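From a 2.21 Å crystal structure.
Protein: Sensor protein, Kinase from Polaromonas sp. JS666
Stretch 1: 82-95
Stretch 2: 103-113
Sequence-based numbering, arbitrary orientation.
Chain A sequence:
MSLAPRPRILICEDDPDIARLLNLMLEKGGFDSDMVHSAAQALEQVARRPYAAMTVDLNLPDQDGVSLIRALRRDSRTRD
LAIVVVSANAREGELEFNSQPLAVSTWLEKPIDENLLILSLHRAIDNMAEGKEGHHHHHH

Stretch 1 (82-95) AIVVVSANAREGEL
Stretch 2 103-113: AVSTWLEKPID

Two neighbouring strands, one through Ile83 to Val86 and one centred on Trp107, run parallel, their axes 22° apart and 4.7 Å at closest approach. The paired strand residues are extended, for example with phi/psi of -86/133 at Val85 and -110/108 at Trp107. Val85 pairs with Trp107 and Val86 with Leu108, CA to CA 4.7 Å in each pair.

Parallel pairing staggers the hydrogen bonds, so Val85 reaches both ways: its N donates to Thr106 O (2.9 Å), and its O accepts from Leu108 N (2.7 Å, nearly straight at 166°). The ladder continues as Ser87 N donates to Leu108 O (3.0 Å), and at its start Ser105 N donates to Ile83 O (3.0 Å, more bent at 138°). CA-H groups supplement these bonds: Val86 CA lies 3.3 Å from Leu108 O, and Glu109 CA 3.4 Å from Ser87 O.

Water serves groups the ladder leaves over. Water 1 accepts from Ile83 N (2.8 Å), donates to Ala103 O (2.7 Å) and hydrogen-bonds Ser105 OG (2.6 Å; chi1 m). Water 2 accepts from Ala88 N (3.0 Å) and from Lys110 NZ (2.8 Å), which the extended lysine (chi1 m, then all t) carries there; its CD passes 3.9 Å from Ala88 N. Water 3 accepts from Trp107 N (3.0 Å) and donates to Glu94 OE2 (3.2 Å), joining strand to helix.

After the strand, a type I turn from Ser87 to Ala90, with a weak bond from Ala90 N to Ser87 O (3.3 Å), leads into the helix, whose axis runs at 147° to that of the Trp107 strand, the two axes 7.7 Å apart at closest approach. Glu94 N donates to Ala90 O (2.9 Å).

Trp107 (chi1 m, chi2 69°) fills the space between sheet and helix. Val85 CG2 lies over one face, 4.1 Å from the six-membered ring centroid; over the opposite face Glu94 CA stands 3.5 Å from that centroid, a CH-pi contact on each side. Glycine suits position 93: its C comes within 3.6 Å of Trp107 CZ3, and a CB would be crowded by Asn89 O. Trp107 NE1 is satisfied elsewhere in the structure.

Branched valines (chi1 t) suit the buried strand. Val85 CG2 also meets Val104 CG2 (3.7 Å), while on the other face Val84 CG1 touches Leu108 CD1 (3.9 Å; leucine m, t) and Val86 CG1 meets Ile112 CD1 (3.6 Å; isoleucine m, t). Small Ala90 lets its CB approach Leu108 O to 3.2 Å.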

ATOM      1  N   ALA A  82       4.393   3.666  -6.163  1.00 23.32           N
ATOM      2  CA  ALA A  82       4.548   4.156  -4.790  1.00 23.34           C
ATOM      3  C   ALA A  82       3.821   3.197  -3.838  1.00 21.67           C
ATOM      4  O   ALA A  82       2.722   2.749  -4.132  1.00 21.99           O
ATOM      5  CB  ALA A  82       3.996   5.577  -4.663  1.00 23.19           C
ATOM      6  N   ILE A  83       4.464   2.863  -2.721  1.00 21.30           N
ATOM      7  CA  ILE A  83       3.894   1.952  -1.747  1.00 20.40           C
ATOM      8  C   ILE A  83       3.982   2.500  -0.319  1.00 22.71           C
ATOM      9  O   ILE A  83       5.029   2.991   0.102  1.00 23.66           O
ATOM     10  CB  ILE A  83       4.614   0.595  -1.769  1.00 22.20           C
ATOM     11  CG1 ILE A  83       4.457  -0.066  -3.132  1.00 21.75           C
ATOM     12  CG2 ILE A  83       4.065  -0.297  -0.653  1.00 21.63           C
ATOM     13  CD1 ILE A  83       4.966  -1.491  -3.181  1.00 25.75           C
ATOM     14  N   VAL A  84       2.873   2.410   0.411  1.00 20.97           N
ATOM     15  CA  VAL A  84       2.790   2.847   1.803  1.00 19.44           C
ATOM     16  C   VAL A  84       2.309   1.645   2.617  1.00 19.03           C
ATOM     17  O   VAL A  84       1.259   1.071   2.326  1.00 18.63           O
ATOM     18  CB  VAL A  84       1.760   4.021   1.989  1.00 19.43           C
ATOM     19  CG1 VAL A  84       1.532   4.294   3.461  1.00 17.31           C
ATOM     20  CG2 VAL A  84       2.259   5.281   1.304  1.00 18.78           C
ATOM     21  N   VAL A  85       3.078   1.254   3.628  1.00 19.32           N
ATOM     22  CA  VAL A  85       2.683   0.137   4.476  1.00 18.02           C
ATOM     23  C   VAL A  85       1.771   0.695   5.569  1.00 19.25           C
ATOM     24  O   VAL A  85       2.082   1.723   6.174  1.00 20.00           O
ATOM     25  CB  VAL A  85       3.911  -0.537   5.155  1.00 19.08           C
ATOM     26  CG1 VAL A  85       3.450  -1.457   6.270  1.00 16.95           C
ATOM     27  CG2 VAL A  85       4.705  -1.316   4.142  1.00 20.18           C
ATOM     28  N   VAL A  86       0.641   0.032   5.795  1.00 18.26           N
ATOM     29  CA  VAL A  86      -0.317   0.431   6.825  1.00 19.72           C
ATOM     30  C   VAL A  86      -0.578  -0.887   7.519  1.00 22.34           C
ATOM     31  O   VAL A  86      -1.296  -1.746   7.001  1.00 22.23           O
ATOM     32  CB  VAL A  86      -1.642   0.967   6.231  1.00 21.57           C
ATOM     33  CG1 VAL A  86      -2.570   1.413   7.364  1.00 20.01           C
ATOM     34  CG2 VAL A  86      -1.367   2.119   5.270  1.00 17.77           C
ATOM     35  N   SER A  87       0.019  -1.053   8.691  1.00 23.04           N
ATOM     36  CA  SER A  87      -0.099  -2.304   9.400  1.00 26.35           C
ATOM     37  C   SER A  87       0.132  -2.128  10.884  1.00 28.89           C
ATOM     38  O   SER A  87       0.774  -1.169  11.317  1.00 30.54           O
ATOM     39  CB  SER A  87       0.915  -3.296   8.806  1.00 23.58           C
ATOM     40  OG  SER A  87       0.763  -4.584   9.339  1.00 25.01           O
ATOM     41  N   ALA A  88      -0.391  -3.078  11.653  1.00 31.44           N
ATOM     42  CA  ALA A  88      -0.286  -3.079  13.105  1.00 33.78           C
ATOM     43  C   ALA A  88       1.155  -3.174  13.610  1.00 35.35           C
ATOM     44  O   ALA A  88       1.543  -2.515  14.577  1.00 37.30           O
ATOM     45  CB  ALA A  88      -1.110  -4.231  13.665  1.00 33.78           C
ATOM     46  N   ASN A  89       1.949  -4.005  12.958  1.00 34.75           N
ATOM     47  CA  ASN A  89       3.335  -4.167  13.358  1.00 34.70           C
ATOM     48  C   ASN A  89       4.220  -3.465  12.319  1.00 33.55           C
ATOM     49  O   ASN A  89       5.240  -4.008  11.887  1.00 32.63           O
ATOM     50  CB  ASN A  89       3.672  -5.659  13.433  1.00 36.56           C
ATOM     51  CG  ASN A  89       2.595  -6.469  14.155  1.00 39.50           C
ATOM     52  OD1 ASN A  89       1.574  -6.833  13.569  1.00 40.76           O
ATOM     53  ND2 ASN A  89       2.816  -6.740  15.432  1.00 39.75           N
ATOM     54  N   ALA A  90       3.822  -2.253  11.934  1.00 32.08           N
ATOM     55  CA  ALA A  90       4.547  -1.482  10.931  1.00 32.69           C
ATOM     56  C   ALA A  90       5.948  -1.084  11.348  1.00 34.21           C
ATOM     57  O   ALA A  90       6.899  -1.242  10.585  1.00 33.47           O
ATOM     58  CB  ALA A  90       3.760  -0.247  10.564  1.00 30.93           C
ATOM     59  N   ARG A  91       6.069  -0.565  12.564  1.00 36.86           N
ATOM     60  CA  ARG A  91       7.346  -0.109  13.092  1.00 39.19           C
ATOM     61  C   ARG A  91       8.374  -1.240  13.153  1.00 40.08           C
ATOM     62  O   ARG A  91       9.477  -1.104  12.616  1.00 39.16           O
ATOM     63  CB  ARG A  91       7.127   0.510  14.470  1.00 42.20           C
ATOM     64  CG  ARG A  91       8.336   1.180  15.088  1.00 47.92           C
ATOM     65  CD  ARG A  91       7.950   1.817  16.420  1.00 51.82           C
ATOM     66  NE  ARG A  91       9.101   2.359  17.134  1.00 56.59           N
ATOM     67  CZ  ARG A  91       9.035   2.959  18.318  1.00 57.26           C
ATOM     68  NH1 ARG A  91       7.865   3.098  18.929  1.00 57.29           N
ATOM     69  NH2 ARG A  91      10.142   3.418  18.891  1.00 58.13           N
ATOM     70  N   GLU A  92       8.024  -2.354  13.794  1.00 39.61           N
ATOM     71  CA  GLU A  92       8.953  -3.479  13.876  1.00 39.67           C
ATOM     72  C   GLU A  92       9.215  -4.095  12.501  1.00 37.20           C
ATOM     73  O   GLU A  92      10.261  -4.693  12.278  1.00 33.88           O
ATOM     74  CB  GLU A  92       8.436  -4.556  14.837  1.00 44.36           C
ATOM     75  CG  GLU A  92       6.947  -4.853  14.739  1.00 50.75           C
ATOM     76  CD  GLU A  92       6.105  -4.026  15.717  1.00 53.99           C
ATOM     77  OE1 GLU A  92       5.975  -2.791  15.532  1.00 55.20           O
ATOM     78  OE2 GLU A  92       5.572  -4.623  16.678  1.00 55.54           O
ATOM     79  N   GLY A  93       8.259  -3.947  11.583  1.00 36.03           N
ATOM     80  CA  GLY A  93       8.432  -4.486  10.248  1.00 33.70           C
ATOM     81  C   GLY A  93       9.461  -3.664   9.493  1.00 32.68           C
ATOM     82  O   GLY A  93      10.279  -4.196   8.744  1.00 32.12           O
ATOM     83  N   GLU A  94       9.411  -2.353   9.706  1.00 32.41           N
ATOM     84  CA  GLU A  94      10.325  -1.399   9.080  1.00 34.24           C
ATOM     85  C   GLU A  94      11.746  -1.597   9.604  1.00 35.33           C
ATOM     86  O   GLU A  94      12.711  -1.633   8.835  1.00 33.36           O
ATOM     87  CB  GLU A  94       9.863   0.031   9.384  1.00 33.57           C
ATOM     88  CG  GLU A  94      10.801   1.144   8.898  1.00 35.24           C
ATOM     89  CD  GLU A  94      10.251   2.540   9.174  1.00 35.81           C
ATOM     90  OE1 GLU A  94       9.303   2.666   9.975  1.00 37.48           O
ATOM     91  OE2 GLU A  94      10.774   3.513   8.596  1.00 37.57           O
ATOM     92  N   LEU A  95      11.856  -1.714  10.924  1.00 35.88           N
ATOM     93  CA  LEU A  95      13.133  -1.908  11.592  1.00 38.08           C
ATOM     94  C   LEU A  95      13.819  -3.181  11.107  1.00 40.17           C
ATOM     95  O   LEU A  95      15.042  -3.242  10.997  1.00 41.00           O
ATOM     96  CB  LEU A  95      12.911  -1.993  13.105  1.00 38.32           C
ATOM     97  CG  LEU A  95      14.125  -2.182  14.008  1.00 38.49           C
ATOM     98  CD1 LEU A  95      15.034  -0.958  13.902  1.00 38.21           C
ATOM     99  CD2 LEU A  95      13.659  -2.406  15.444  1.00 39.53           C
ATOM    100  N   ALA A 103      12.001   0.100  -1.356  1.00 32.41           N
ATOM    101  CA  ALA A 103      11.358   1.350  -1.751  1.00 32.60           C
ATOM    102  C   ALA A 103       9.968   1.628  -1.177  1.00 31.76           C
ATOM    103  O   ALA A 103       9.067   2.089  -1.885  1.00 32.10           O
ATOM    104  CB  ALA A 103      11.314   1.433  -3.289  1.00 31.53           C
ATOM    105  N   VAL A 104       9.784   1.342   0.103  1.00 30.30           N
ATOM    106  CA  VAL A 104       8.507   1.626   0.732  1.00 30.96           C
ATOM    107  C   VAL A 104       8.647   3.048   1.275  1.00 30.24           C
ATOM    108  O   VAL A 104       9.520   3.347   2.098  1.00 29.66           O
ATOM    109  CB  VAL A 104       8.184   0.592   1.836  1.00 30.38           C
ATOM    110  CG1 VAL A 104       9.459   0.151   2.498  1.00 34.40           C
ATOM    111  CG2 VAL A 104       7.188   1.176   2.850  1.00 28.24           C
ATOM    112  N   SER A 105       7.802   3.933   0.759  1.00 30.17           N
ATOM    113  CA  SER A 105       7.832   5.339   1.120  1.00 29.62           C
ATOM    114  C   SER A 105       7.632   5.636   2.600  1.00 28.53           C
ATOM    115  O   SER A 105       8.386   6.410   3.189  1.00 27.31           O
ATOM    116  CB  SER A 105       6.795   6.100   0.296  1.00 29.71           C
ATOM    117  OG  SER A 105       7.068   5.959  -1.091  1.00 34.47           O
ATOM    118  N   THR A 106       6.617   5.029   3.196  1.00 26.91           N
ATOM    119  CA  THR A 106       6.321   5.258   4.601  1.00 25.76           C
ATOM    120  C   THR A 106       5.691   4.032   5.230  1.00 23.26           C
ATOM    121  O   THR A 106       4.923   3.325   4.587  1.00 22.20           O
ATOM    122  CB  THR A 106       5.314   6.411   4.799  1.00 27.81           C
ATOM    123  OG1 THR A 106       5.533   7.439   3.825  1.00 31.38           O
ATOM    124  CG2 THR A 106       5.474   7.005   6.191  1.00 28.90           C
ATOM    125  N   TRP A 107       6.018   3.805   6.497  1.00 22.26           N
ATOM    126  CA  TRP A 107       5.491   2.693   7.270  1.00 23.05           C
ATOM    127  C   TRP A 107       4.558   3.303   8.316  1.00 24.71           C
ATOM    128  O   TRP A 107       5.013   3.943   9.263  1.00 25.64           O
ATOM    129  CB  TRP A 107       6.632   1.936   7.954  1.00 20.86           C
ATOM    130  CG  TRP A 107       7.628   1.373   6.987  1.00 21.80           C
ATOM    131  CD1 TRP A 107       8.504   2.076   6.208  1.00 20.88           C
ATOM    132  CD2 TRP A 107       7.836   0.001   6.673  1.00 22.32           C
ATOM    133  NE1 TRP A 107       9.259   1.224   5.440  1.00 24.11           N
ATOM    134  CE2 TRP A 107       8.879  -0.090   5.728  1.00 23.79           C
ATOM    135  CE3 TRP A 107       7.277  -1.209   7.137  1.00 24.02           C
ATOM    136  CZ2 TRP A 107       9.343  -1.279   5.185  1.00 22.03           C
ATOM    137  CZ3 TRP A 107       7.733  -2.417   6.604  1.00 24.78           C
ATOM    138  CH2 TRP A 107       8.774  -2.440   5.657  1.00 24.39           C
ATOM    139  N   LEU A 108       3.257   3.110   8.132  1.00 24.39           N
ATOM    140  CA  LEU A 108       2.247   3.659   9.036  1.00 24.67           C
ATOM    141  C   LEU A 108       1.641   2.608   9.953  1.00 24.51           C
ATOM    142  O   LEU A 108       1.324   1.502   9.521  1.00 22.59           O
ATOM    143  CB  LEU A 108       1.114   4.322   8.235  1.00 24.84           C
ATOM    144  CG  LEU A 108       1.497   5.465   7.298  1.00 27.34           C
ATOM    145  CD1 LEU A 108       0.247   6.111   6.701  1.00 28.23           C
ATOM    146  CD2 LEU A 108       2.282   6.493   8.086  1.00 30.25           C
ATOM    147  N   GLU A 109       1.457   2.978  11.215  1.00 23.98           N
ATOM    148  CA  GLU A 109       0.866   2.080  12.199  1.00 27.62           C
ATOM    149  C   GLU A 109      -0.657   2.224  12.285  1.00 25.98           C
ATOM    150  O   GLU A 109      -1.251   3.113  11.688  1.00 23.40           O
ATOM    151  CB  GLU A 109       1.472   2.354  13.587  1.00 32.29           C
ATOM    152  CG  GLU A 109       2.958   2.012  13.696  1.00 43.39           C
ATOM    153  CD  GLU A 109       3.529   2.234  15.087  1.00 47.91           C
ATOM    154  OE1 GLU A 109       3.493   3.389  15.570  1.00 49.71           O
ATOM    155  OE2 GLU A 109       4.019   1.250  15.690  1.00 51.74           O
ATOM    156  N   LYS A 110      -1.274   1.309  13.018  1.00 26.24           N
ATOM    157  CA  LYS A 110      -2.704   1.331  13.264  1.00 28.45           C
ATOM    158  C   LYS A 110      -2.761   1.498  14.785  1.00 29.86           C
ATOM    159  O   LYS A 110      -1.938   0.931  15.502  1.00 31.86           O
ATOM    160  CB  LYS A 110      -3.354   0.007  12.854  1.00 27.67           C
ATOM    161  CG  LYS A 110      -3.452  -0.233  11.334  1.00 26.85           C
ATOM    162  CD  LYS A 110      -3.976  -1.622  11.054  1.00 24.18           C
ATOM    163  CE  LYS A 110      -3.973  -1.971   9.568  1.00 25.25           C
ATOM    164  NZ  LYS A 110      -4.384  -3.398   9.300  1.00 25.09           N
ATOM    165  N   PRO A 111      -3.708   2.303  15.298  1.00 29.91           N
ATOM    166  CA  PRO A 111      -4.731   3.069  14.571  1.00 28.80           C
ATOM    167  C   PRO A 111      -4.144   4.057  13.565  1.00 26.60           C
ATOM    168  O   PRO A 111      -3.166   4.742  13.837  1.00 26.13           O
ATOM    169  CB  PRO A 111      -5.502   3.763  15.698  1.00 28.73           C
ATOM    170  CG  PRO A 111      -4.459   3.979  16.739  1.00 30.46           C
ATOM    171  CD  PRO A 111      -3.720   2.648  16.731  1.00 30.51           C
ATOM    172  N   ILE A 112      -4.775   4.120  12.403  1.00 25.28           N
ATOM    173  CA  ILE A 112      -4.332   4.964  11.314  1.00 23.36           C
ATOM    174  C   ILE A 112      -4.505   6.464  11.492  1.00 22.24           C
ATOM    175  O   ILE A 112      -5.577   6.947  11.828  1.00 21.33           O
ATOM    176  CB  ILE A 112      -5.033   4.562   9.995  1.00 22.37           C
ATOM    177  CG1 ILE A 112      -4.915   3.050   9.773  1.00 20.49           C
ATOM    178  CG2 ILE A 112      -4.392   5.327   8.825  1.00 22.01           C
ATOM    179  CD1 ILE A 112      -5.778   2.511   8.641  1.00 19.83           C
ATOM    180  N   ASP A 113      -3.424   7.190  11.259  1.00 20.55           N
ATOM    181  CA  ASP A 113      -3.433   8.635  11.326  1.00 20.68           C
ATOM    182  C   ASP A 113      -3.887   9.078   9.926  1.00 18.91           C
ATOM    183  O   ASP A 113      -3.113   9.047   8.986  1.00 18.76           O
ATOM    184  CB  ASP A 113      -2.024   9.142  11.593  1.00 20.97           C
ATOM    185  CG  ASP A 113      -1.978  10.630  11.798  1.00 23.32           C
ATOM    186  OD1 ASP A 113      -2.655  11.370  11.056  1.00 26.21           O
ATOM    187  OD2 ASP A 113      -1.248  11.061  12.704  1.00 28.32           O
TER
HETATM  188  O   HOH W   1       7.117   3.796  -2.509  1.00 21.86           O
HETATM  189  O   HOH W   2      -2.210  -4.902  10.211  1.00 27.12           O
HETATM  190  O   HOH W   3       8.114   5.236   8.004  1.00 33.06           O